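Local coordinates for phytase (Debaryomyces castellii, PDB 2GFI), which catalyses the release of phosphate from inositol hexakisphosphate (phytate), acting as a 3-phytase of the histidine acid phosphatase family, at residues Asn192-Asn203 and Tyr446-Ile456; Asn295-Gly306 and Glu337-Ile347. All coordinates share one frame; numbering follows the deposited sequence.

Interaction 1 borders the mixed sheet at strand 189-194, and interaction 2 packs the start of helix 302-318 and the end of helix 277-295 against helix 333-343. Their centres are about 23 Å apart, their nearest atoms about 7 Å. Along the chain the order is 192-203, 295-306, 337-347, 446-456: both segments of interaction 2 fall between those of interaction 1. Strand 189-194 of interaction 1 pairs in parallel with 158-163, which pairs in parallel with 326-331; that strand leads into helix 333-343. Both contacts approach the predicted catalytic pair: the side chain of E196 is about 8 Å from that of H70, and the side chain of E337 about 5 Å from that of D333.

Interaction 1: Asn192-Asn203 and Tyr446-Ile456; sequences NIISEDADMGAN and YETTNYTASLI. With NAG (2-acetamido-2-deoxy-beta-D-glucopyranose), chain D.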
loop_
_atom_site.group_PDB
_atom_site.type_symbol
_atom_site.label_atom_id
_atom_site.label_comp_id
_atom_site.label_asym_id
_atom_site.label_seq_id
_atom_site.Cartn_x
_atom_site.Cartn_y
_atom_site.Cartn_z
ATOM N N ASN A 192 23.245 31.537 -7.457
ATOM C CA ASN A 192 24.012 31.888 -8.622
ATOM C C ASN A 192 23.256 31.426 -9.831
ATOM O O ASN A 192 23.043 30.236 -10.030
ATOM C CB ASN A 192 25.394 31.242 -8.516
ATOM C CG ASN A 192 26.043 31.541 -7.183
ATOM O OD1 ASN A 192 26.347 32.694 -6.883
ATOM N ND2 ASN A 192 26.174 30.523 -6.339
ATOM N N ILE A 193 22.793 32.396 -10.604
ATOM C CA ILE A 193 21.975 32.158 -11.749
ATOM C C ILE A 193 22.918 32.201 -12.916
ATOM O O ILE A 193 23.472 33.240 -13.233
ATOM C CB ILE A 193 20.917 33.256 -11.899
ATOM C CG1 ILE A 193 20.191 33.518 -10.585
ATOM C CG2 ILE A 193 19.920 32.906 -13.020
ATOM C CD1 ILE A 193 19.213 34.678 -10.678
ATOM N N ILE A 194 23.077 31.066 -13.570
ATOM C CA ILE A 194 24.047 30.878 -14.607
ATOM C C ILE A 194 23.267 30.880 -15.899
ATOM O O ILE A 194 22.371 30.034 -16.135
ATOM C CB ILE A 194 24.766 29.534 -14.360
ATOM C CG1 ILE A 194 25.514 29.612 -13.030
ATOM C CG2 ILE A 194 25.734 29.201 -15.457
ATOM C CD1 ILE A 194 25.340 28.361 -12.275
ATOM N N SER A 195 23.617 31.840 -16.741
ATOM C CA SER A 195 22.863 32.115 -17.919
ATOM C C SER A 195 22.900 30.914 -18.868
ATOM O O SER A 195 23.895 30.163 -18.949
ATOM C CB SER A 195 23.382 33.396 -18.576
ATOM O OG SER A 195 22.944 33.500 -19.931
ATOM N N GLU A 196 21.803 30.751 -19.587
ATOM C CA GLU A 196 21.735 29.733 -20.633
ATOM C C GLU A 196 22.272 30.224 -21.986
ATOM O O GLU A 196 22.323 29.468 -22.970
ATOM C CB GLU A 196 20.306 29.206 -20.765
ATOM C CG GLU A 196 19.818 28.508 -19.516
ATOM C CD GLU A 196 18.481 27.845 -19.717
ATOM O OE1 GLU A 196 18.000 27.806 -20.871
ATOM O OE2 GLU A 196 17.914 27.361 -18.720
ATOM N N ASP A 197 22.667 31.492 -22.022
ATOM C CA ASP A 197 23.359 32.047 -23.179
ATOM C C ASP A 197 24.506 31.151 -23.627
ATOM O O ASP A 197 25.319 30.674 -22.819
ATOM C CB ASP A 197 23.870 33.469 -22.894
ATOM C CG ASP A 197 22.745 34.495 -22.784
ATOM O OD1 ASP A 197 21.590 34.163 -23.168
ATOM O OD2 ASP A 197 22.910 35.654 -22.316
ATOM N N ALA A 198 24.527 30.918 -24.931
ATOM C CA ALA A 198 25.600 30.222 -25.598
ATOM C C ALA A 198 26.983 30.823 -25.317
ATOM O O ALA A 198 27.982 30.100 -25.370
ATOM C CB ALA A 198 25.329 30.182 -27.090
ATOM N N ASP A 199 27.057 32.122 -24.999
ATOM C CA ASP A 199 28.376 32.750 -24.753
ATOM C C ASP A 199 28.995 32.299 -23.428
ATOM O O ASP A 199 30.121 32.685 -23.085
ATOM C CB ASP A 199 28.339 34.293 -24.879
ATOM C CG ASP A 199 27.347 34.955 -23.922
ATOM O OD1 ASP A 199 26.856 34.300 -22.973
ATOM O OD2 ASP A 199 27.003 36.153 -24.036
ATOM N N MET A 200 28.244 31.490 -22.674
ATOM C CA MET A 200 28.710 30.977 -21.389
ATOM C C MET A 200 29.658 29.820 -21.643
ATOM O O MET A 200 30.423 29.433 -20.766
ATOM C CB MET A 200 27.528 30.530 -20.523
ATOM C CG MET A 200 26.687 31.695 -19.947
ATOM S SD MET A 200 27.661 32.875 -18.966
ATOM C CE MET A 200 27.702 32.090 -17.347
ATOM N N GLY A 201 29.622 29.287 -22.862
ATOM C CA GLY A 201 30.387 28.107 -23.212
ATOM C C GLY A 201 30.154 27.003 -22.187
ATOM O O GLY A 201 28.997 26.700 -21.816
ATOM N N ALA A 202 31.258 26.448 -21.704
ATOM C CA ALA A 202 31.248 25.345 -20.790
ATOM C C ALA A 202 30.996 25.798 -19.354
ATOM O O ALA A 202 30.747 24.965 -18.467
ATOM C CB ALA A 202 32.562 24.580 -20.887
ATOM N N ASN A 203 31.052 27.105 -19.115
ATOM C CA ASN A 203 30.828 27.620 -17.773
ATOM C C ASN A 203 29.346 27.867 -17.569
ATOM O O ASN A 203 28.886 29.003 -17.505
ATOM C CB ASN A 203 31.627 28.884 -17.505
ATOM C CG ASN A 203 31.478 29.333 -16.088
ATOM O OD1 ASN A 203 31.503 28.506 -15.168
ATOM N ND2 ASN A 203 31.267 30.627 -15.889
ATOM N N TYR A 446 32.139 31.984 -8.077
ATOM C CA TYR A 446 30.811 32.600 -7.925
ATOM C C TYR A 446 30.783 33.718 -6.864
ATOM O O TYR A 446 29.850 34.547 -6.826
ATOM C CB TYR A 446 29.727 31.549 -7.623
ATOM C CG TYR A 446 29.798 30.965 -6.222
ATOM C CD1 TYR A 446 29.154 31.577 -5.140
ATOM C CD2 TYR A 446 30.514 29.800 -5.984
ATOM C CE1 TYR A 446 29.234 31.032 -3.861
ATOM C CE2 TYR A 446 30.589 29.245 -4.723
ATOM C CZ TYR A 446 29.970 29.859 -3.669
ATOM O OH TYR A 446 30.115 29.274 -2.422
ATOM N N GLU A 447 31.775 33.719 -5.980
ATOM C CA GLU A 447 31.881 34.807 -5.033
ATOM C C GLU A 447 32.581 36.048 -5.606
ATOM O O GLU A 447 32.473 37.124 -5.036
ATOM C CB GLU A 447 32.457 34.336 -3.705
ATOM C CG GLU A 447 31.352 33.868 -2.745
ATOM C CD GLU A 447 31.869 33.179 -1.479
ATOM O OE1 GLU A 447 32.999 32.597 -1.457
ATOM O OE2 GLU A 447 31.114 33.207 -0.477
ATOM N N THR A 448 33.253 35.901 -6.752
ATOM C CA THR A 448 33.896 37.037 -7.447
ATOM C C THR A 448 33.235 37.381 -8.789
ATOM O O THR A 448 33.161 38.562 -9.162
ATOM C CB THR A 448 35.434 36.843 -7.619
ATOM O OG1 THR A 448 35.706 35.687 -8.419
ATOM C CG2 THR A 448 36.105 36.522 -6.289
ATOM N N THR A 449 32.763 36.366 -9.516
ATOM C CA THR A 449 31.866 36.608 -10.644
ATOM C C THR A 449 30.435 36.740 -10.135
ATOM O O THR A 449 29.970 35.982 -9.300
ATOM C CB THR A 449 31.982 35.493 -11.685
ATOM O OG1 THR A 449 33.309 35.481 -12.205
ATOM C CG2 THR A 449 31.134 35.772 -12.935
ATOM N N ASN A 450 29.742 37.736 -10.641
ATOM C CA ASN A 450 28.345 37.923 -10.339
ATOM C C ASN A 450 27.528 37.081 -11.339
ATOM O O ASN A 450 27.369 37.453 -12.513
ATOM C CB ASN A 450 28.018 39.420 -10.435
ATOM C CG ASN A 450 26.596 39.746 -10.014
ATOM O OD1 ASN A 450 25.947 38.956 -9.310
ATOM N ND2 ASN A 450 26.093 40.920 -10.448
ATOM N N TYR A 451 27.056 35.916 -10.893
ATOM C CA TYR A 451 26.165 35.118 -11.730
ATOM C C TYR A 451 24.740 35.532 -11.467
ATOM O O TYR A 451 24.117 35.072 -10.522
ATOM C CB TYR A 451 26.356 33.630 -11.499
ATOM C CG TYR A 451 27.678 33.141 -11.988
ATOM C CD1 TYR A 451 27.925 32.983 -13.358
ATOM C CD2 TYR A 451 28.695 32.862 -11.094
ATOM C CE1 TYR A 451 29.153 32.533 -13.812
ATOM C CE2 TYR A 451 29.916 32.423 -11.535
ATOM C CZ TYR A 451 30.149 32.256 -12.886
ATOM O OH TYR A 451 31.391 31.799 -13.306
ATOM N N THR A 452 24.229 36.427 -12.303
ATOM C CA THR A 452 22.934 37.001 -12.024
ATOM C C THR A 452 22.022 37.212 -13.236
ATOM O O THR A 452 21.233 38.164 -13.274
ATOM C CB THR A 452 23.081 38.265 -11.190
ATOM O OG1 THR A 452 21.781 38.640 -10.701
ATOM C CG2 THR A 452 23.561 39.480 -12.054
ATOM N N ALA A 453 22.090 36.300 -14.197
ATOM C CA ALA A 453 21.264 36.401 -15.402
ATOM C C ALA A 453 19.808 36.622 -15.059
ATOM O O ALA A 453 19.321 36.153 -14.026
ATOM C CB ALA A 453 21.410 35.180 -16.239
ATOM N N SER A 454 19.112 37.316 -15.942
ATOM C CA SER A 454 17.706 37.565 -15.764
ATOM C C SER A 454 16.895 36.335 -16.211
ATOM O O SER A 454 17.286 35.625 -17.139
ATOM C CB SER A 454 17.312 38.828 -16.556
ATOM O OG SER A 454 16.926 38.479 -17.874
ATOM N N LEU A 455 15.766 36.084 -15.552
ATOM C CA LEU A 455 14.988 34.868 -15.805
ATOM C C LEU A 455 14.318 34.861 -17.164
ATOM O O LEU A 455 13.699 35.857 -17.556
ATOM C CB LEU A 455 13.955 34.630 -14.691
ATOM C CG LEU A 455 14.583 34.524 -13.282
ATOM C CD1 LEU A 455 13.530 34.305 -12.218
ATOM C CD2 LEU A 455 15.762 33.500 -13.181
ATOM N N ILE A 456 14.437 33.743 -17.876
ATOM C CA ILE A 456 13.640 33.513 -19.082
ATOM C C ILE A 456 12.466 32.520 -18.906
ATOM O O ILE A 456 12.514 31.570 -18.107
ATOM C CB ILE A 456 14.533 33.080 -20.253
ATOM C CG1 ILE A 456 15.265 31.765 -19.886
ATOM C CG2 ILE A 456 15.454 34.285 -20.678
ATOM C CD1 ILE A 456 16.211 31.256 -20.916
HETATM C C1 NAG D . 31.148 33.100 -27.597
HETATM C C2 NAG D . 32.021 33.388 -28.835
HETATM C C3 NAG D . 31.332 34.205 -29.937
HETATM C C4 NAG D . 29.854 33.811 -30.107
HETATM C C5 NAG D . 29.205 33.864 -28.715
HETATM C C6 NAG D . 27.669 33.819 -28.709
HETATM C C7 NAG D . 34.427 33.539 -28.582
HETATM C C8 NAG D . 35.598 34.197 -27.905
HETATM N N2 NAG D . 33.223 34.100 -28.438
HETATM O O3 NAG D . 32.062 34.064 -31.144
HETATM O O4 NAG D . 29.183 34.652 -31.032
HETATM O O5 NAG D . 29.792 32.829 -27.936
HETATM O O6 NAG D . 27.173 32.635 -29.293
HETATM O O7 NAG D . 34.594 32.519 -29.240
HETATM O O HOH W 1 27.330 34.848 -8.373
#
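I193 and T452 form a single parallel beta bridge, which lays the C-terminal tail that follows helix 442-445 along strand 189-194 of the mixed sheet in this histidine acid phosphatase fold. The evidence is one sound bond, I193 N to Y451 O at 3.0 Å, and one weak one, A453 N to I193 O at 3.5 Å. In the first, the donor stands 56° out of the carbonyl plane, so it misses the lone pairs. CG2 of I193 lies 3.5 Å from A453 O and packs on L455 CD2, while Y169 of helix 166-180 touches both side chains. With CG anti to its carbonyl carbon (chi1 -68°), Y451 sends its ring toward 192-203. CE of M200 meets the ring edge at CE1, 3.8 Å away, and CG2 of T449 lies above one face, offset toward the rim. A water accepts from Y451 N at 2.8 Å and is hydrogen-bonded to N192 OD1 and Y446 O. The Y451 hydroxyl also pairs with D445, and OD1 of N203 accepts from the backbones of T441 and F442, fixing that amide. ND2 of N203 donates to Y451 OH at 2.8 Å, nearly straight at 162°, with the oxygen close to the amide plane.

Interaction 2: Asn295-Gly306 and Glu337-Ile347; sequences NSAGNNMTRVIG and EIFHSAIGILI
E337 meets N295 at the end of helix 277-295: ND2 donates to OE2 at 2.7 Å, on the syn side of the carboxylate but out of its plane, and the amide and carboxylate planes stand 74° apart. The other oxygen, OE1, is bonded to the hydroxyl of Y363, so both carboxylate oxygens are held. The backbone O of E337 accepts a hydrogen bond from a water at 2.6 Å; the same water is hydrogen-bonded to S296 OG. I338 follows as a knob in a hole lined by N295, T302, I305 and G306. Its CG2 presses on I305 CG2 at 3.5 Å, tighter than ordinary van der Waals contact, and its backbone O receives a CA-H...O contact from G306 CA at 3.2 Å. F339 turns away, but its CD1 still reaches G306 O; its ring meets F67 edge-to-face.

This helix, 333-343, follows strand 326-331 and begins with the predicted proton donor D333, next to H332 in the His-Asp pair characteristic of histidine acid phosphatases. Its 337-343 part crosses 302-306 at 99°, the axes passing only 7.0 Å apart where G306, with no side chain, faces the helix.

One turn beyond E337, S341 has OG anti to its backbone N (chi1 -162°) and donates to T302 OG1 at 2.7 Å. That threonine oxygen also sits within bonding distance of the carbonyls of S296 and N299, at the start of helix 302-318. CB of A342 packs on G306 C at 3.4 Å. Past G344, the first residue to leave the helix, with positive phi, I347 returns to the contact: its CG2 touches A297 CB at 3.6 Å, while CD1 reaches over to S296 OG.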
loop_
_atom_site.group_PDB
_atom_site.type_symbol
_atom_site.label_atom_id
_atom_site.label_comp_id
_atom_site.label_asym_id
_atom_site.label_seq_id
_atom_site.Cartn_x
_atom_site.Cartn_y
_atom_site.Cartn_z
ATOM N N ASN A 295 19.851 13.371 -26.874
ATOM C CA ASN A 295 20.429 13.877 -25.628
ATOM C C ASN A 295 21.394 12.941 -24.937
ATOM O O ASN A 295 21.895 13.274 -23.871
ATOM C CB ASN A 295 19.338 14.215 -24.619
ATOM C CG ASN A 295 18.236 15.049 -25.204
ATOM O OD1 ASN A 295 18.476 15.883 -26.066
ATOM N ND2 ASN A 295 17.003 14.837 -24.716
ATOM N N SER A 296 21.618 11.773 -25.515
ATOM C CA SER A 296 22.482 10.802 -24.896
ATOM C C SER A 296 23.473 10.229 -25.912
ATOM O O SER A 296 23.765 10.856 -26.931
ATOM C CB SER A 296 21.629 9.712 -24.249
ATOM O OG SER A 296 22.364 8.996 -23.281
ATOM N N ALA A 297 23.981 9.038 -25.647
ATOM C CA ALA A 297 25.096 8.484 -26.397
ATOM C C ALA A 297 24.783 8.190 -27.869
ATOM O O ALA A 297 25.690 7.894 -28.653
ATOM C CB ALA A 297 25.640 7.226 -25.684
ATOM N N GLY A 298 23.511 8.254 -28.236
ATOM C CA GLY A 298 23.107 8.147 -29.644
ATOM C C GLY A 298 23.666 9.316 -30.434
ATOM O O GLY A 298 23.937 9.201 -31.610
ATOM N N ASN A 299 23.835 10.452 -29.777
ATOM C CA ASN A 299 24.357 11.642 -30.413
ATOM C C ASN A 299 25.836 11.807 -30.041
ATOM O O ASN A 299 26.173 11.905 -28.839
ATOM C CB ASN A 299 23.540 12.874 -30.003
ATOM C CG ASN A 299 23.897 14.115 -30.817
ATOM O OD1 ASN A 299 25.016 14.616 -30.738
ATOM N ND2 ASN A 299 22.936 14.625 -31.594
ATOM N N ASN A 300 26.699 11.838 -31.071
ATOM C CA ASN A 300 28.150 11.876 -30.883
ATOM C C ASN A 300 28.653 13.086 -30.076
ATOM O O ASN A 300 29.759 13.059 -29.524
ATOM C CB ASN A 300 28.922 11.691 -32.230
ATOM C CG ASN A 300 28.612 12.786 -33.315
ATOM O OD1 ASN A 300 27.996 13.828 -33.047
ATOM N ND2 ASN A 300 29.070 12.525 -34.569
ATOM N N MET A 301 27.834 14.127 -29.968
ATOM C CA MET A 301 28.286 15.351 -29.325
ATOM C C MET A 301 28.061 15.426 -27.834
ATOM O O MET A 301 28.650 16.262 -27.165
ATOM C CB MET A 301 27.709 16.593 -30.023
ATOM C CG MET A 301 28.416 16.935 -31.331
ATOM S SD MET A 301 30.231 17.075 -31.142
ATOM C CE MET A 301 30.310 18.552 -30.144
ATOM N N THR A 302 27.232 14.541 -27.291
ATOM C CA THR A 302 26.804 14.670 -25.889
ATOM C C THR A 302 27.863 14.271 -24.891
ATOM O O THR A 302 27.901 14.809 -23.781
ATOM C CB THR A 302 25.524 13.871 -25.616
ATOM O OG1 THR A 302 25.769 12.478 -25.888
ATOM C CG2 THR A 302 24.391 14.330 -26.556
ATOM N N ARG A 303 28.726 13.326 -25.258
ATOM C CA ARG A 303 29.771 13.002 -24.341
ATOM C C ARG A 303 30.673 14.200 -24.079
ATOM O O ARG A 303 31.043 14.427 -22.907
ATOM C CB ARG A 303 30.620 11.838 -24.757
ATOM C CG ARG A 303 31.531 11.543 -23.586
ATOM C CD ARG A 303 32.265 10.307 -23.644
ATOM N NE ARG A 303 31.461 9.157 -23.987
ATOM C CZ ARG A 303 31.837 7.916 -23.697
ATOM N NH1 ARG A 303 32.967 7.721 -23.009
ATOM N NH2 ARG A 303 31.084 6.877 -24.072
ATOM N N VAL A 304 31.033 14.958 -25.134
ATOM C CA VAL A 304 31.892 16.140 -24.914
ATOM C C VAL A 304 31.176 17.179 -24.055
ATOM O O VAL A 304 31.770 17.708 -23.122
ATOM C CB VAL A 304 32.456 16.802 -26.217
ATOM C CG1 VAL A 304 31.356 17.377 -27.085
ATOM C CG2 VAL A 304 33.420 17.939 -25.833
ATOM N N ILE A 305 29.907 17.452 -24.376
ATOM C CA ILE A 305 29.092 18.390 -23.596
ATOM C C ILE A 305 28.891 17.904 -22.156
ATOM O O ILE A 305 29.147 18.646 -21.227
ATOM C CB ILE A 305 27.722 18.646 -24.253
ATOM C CG1 ILE A 305 27.871 19.237 -25.644
ATOM C CG2 ILE A 305 26.891 19.591 -23.378
ATOM C CD1 ILE A 305 26.601 19.095 -26.482
ATOM N N GLY A 306 28.449 16.657 -21.975
ATOM C CA GLY A 306 28.249 16.090 -20.637
ATOM C C GLY A 306 29.482 16.102 -19.750
ATOM O O GLY A 306 29.373 16.227 -18.530
ATOM N N GLU A 337 20.501 14.807 -18.912
ATOM C CA GLU A 337 20.651 13.644 -19.802
ATOM C C GLU A 337 22.002 13.631 -20.441
ATOM O O GLU A 337 22.654 12.604 -20.476
ATOM C CB GLU A 337 19.618 13.599 -20.925
ATOM C CG GLU A 337 18.456 12.744 -20.584
ATOM C CD GLU A 337 17.586 12.463 -21.769
ATOM O OE1 GLU A 337 17.379 11.257 -22.075
ATOM O OE2 GLU A 337 17.096 13.466 -22.344
ATOM N N ILE A 338 22.400 14.777 -20.967
ATOM C CA ILE A 338 23.707 14.927 -21.577
ATOM C C ILE A 338 24.806 14.701 -20.535
ATOM O O ILE A 338 25.771 14.000 -20.793
ATOM C CB ILE A 338 23.812 16.318 -22.245
ATOM C CG1 ILE A 338 22.815 16.422 -23.428
ATOM C CG2 ILE A 338 25.257 16.619 -22.631
ATOM C CD1 ILE A 338 22.555 17.839 -23.901
ATOM N N PHE A 339 24.637 15.273 -19.350
ATOM C CA PHE A 339 25.511 14.960 -18.216
ATOM C C PHE A 339 25.667 13.444 -18.065
ATOM O O PHE A 339 26.788 12.949 -18.043
ATOM C CB PHE A 339 24.958 15.625 -16.940
ATOM C CG PHE A 339 25.818 15.472 -15.718
ATOM C CD1 PHE A 339 27.161 15.104 -15.797
ATOM C CD2 PHE A 339 25.284 15.758 -14.462
ATOM C CE1 PHE A 339 27.942 15.004 -14.627
ATOM C CE2 PHE A 339 26.071 15.627 -13.281
ATOM C CZ PHE A 339 27.393 15.271 -13.380
ATOM N N HIS A 340 24.551 12.714 -18.023
ATOM C CA HIS A 340 24.543 11.237 -17.915
ATOM C C HIS A 340 25.144 10.511 -19.085
ATOM O O HIS A 340 25.666 9.405 -18.939
ATOM C CB HIS A 340 23.122 10.694 -17.647
ATOM C CG HIS A 340 22.748 10.737 -16.200
ATOM N ND1 HIS A 340 22.943 9.664 -15.344
ATOM C CD2 HIS A 340 22.256 11.743 -15.443
ATOM C CE1 HIS A 340 22.564 10.006 -14.126
ATOM N NE2 HIS A 340 22.147 11.262 -14.158
ATOM N N SER A 341 25.092 11.133 -20.256
ATOM C CA SER A 341 25.840 10.607 -21.402
ATOM C C SER A 341 27.330 10.478 -21.040
ATOM O O SER A 341 27.988 9.504 -21.403
ATOM C CB SER A 341 25.673 11.525 -22.601
ATOM O OG SER A 341 26.036 10.844 -23.771
ATOM N N ALA A 342 27.852 11.454 -20.301
ATOM C CA ALA A 342 29.215 11.348 -19.860
ATOM C C ALA A 342 29.365 10.529 -18.576
ATOM O O ALA A 342 30.334 9.787 -18.473
ATOM C CB ALA A 342 29.865 12.711 -19.737
ATOM N N ILE A 343 28.454 10.657 -17.607
ATOM C CA ILE A 343 28.502 9.806 -16.389
ATOM C C ILE A 343 28.547 8.341 -16.754
ATOM O O ILE A 343 29.341 7.574 -16.202
ATOM C CB ILE A 343 27.312 10.049 -15.421
ATOM C CG1 ILE A 343 27.310 11.495 -14.891
ATOM C CG2 ILE A 343 27.388 9.066 -14.239
ATOM C CD1 ILE A 343 25.958 11.981 -14.347
ATOM N N GLY A 344 27.700 7.933 -17.687
ATOM C CA GLY A 344 27.803 6.588 -18.212
ATOM C C GLY A 344 27.323 5.461 -17.328
ATOM O O GLY A 344 27.663 4.321 -17.555
ATOM N N ILE A 345 26.488 5.739 -16.349
ATOM C CA ILE A 345 25.949 4.663 -15.510
ATOM C C ILE A 345 24.559 4.163 -15.936
ATOM O O ILE A 345 24.119 3.081 -15.543
ATOM C CB ILE A 345 25.961 5.097 -14.032
ATOM C CG1 ILE A 345 25.143 6.374 -13.856
ATOM C CG2 ILE A 345 27.395 5.292 -13.594
ATOM C CD1 ILE A 345 24.898 6.735 -12.405
ATOM N N LEU A 346 23.847 4.962 -16.714
ATOM C CA LEU A 346 22.523 4.549 -17.172
ATOM C C LEU A 346 22.450 4.529 -18.702
ATOM O O LEU A 346 21.372 4.639 -19.295
ATOM C CB LEU A 346 21.441 5.410 -16.523
ATOM C CG LEU A 346 21.226 5.090 -15.037
ATOM C CD1 LEU A 346 20.377 6.160 -14.398
ATOM C CD2 LEU A 346 20.581 3.705 -14.849
ATOM N N ILE A 347 23.622 4.339 -19.312
ATOM C CA ILE A 347 23.795 4.357 -20.771
ATOM C C ILE A 347 23.967 2.924 -21.312
ATOM O O ILE A 347 24.811 2.178 -20.837
ATOM C CB ILE A 347 25.023 5.284 -21.148
ATOM C CG1 ILE A 347 24.899 6.661 -20.494
ATOM C CG2 ILE A 347 25.219 5.398 -22.666
ATOM C CD1 ILE A 347 23.534 7.330 -20.642
HETATM O O HOH W 2 21.926 10.130 -20.948
#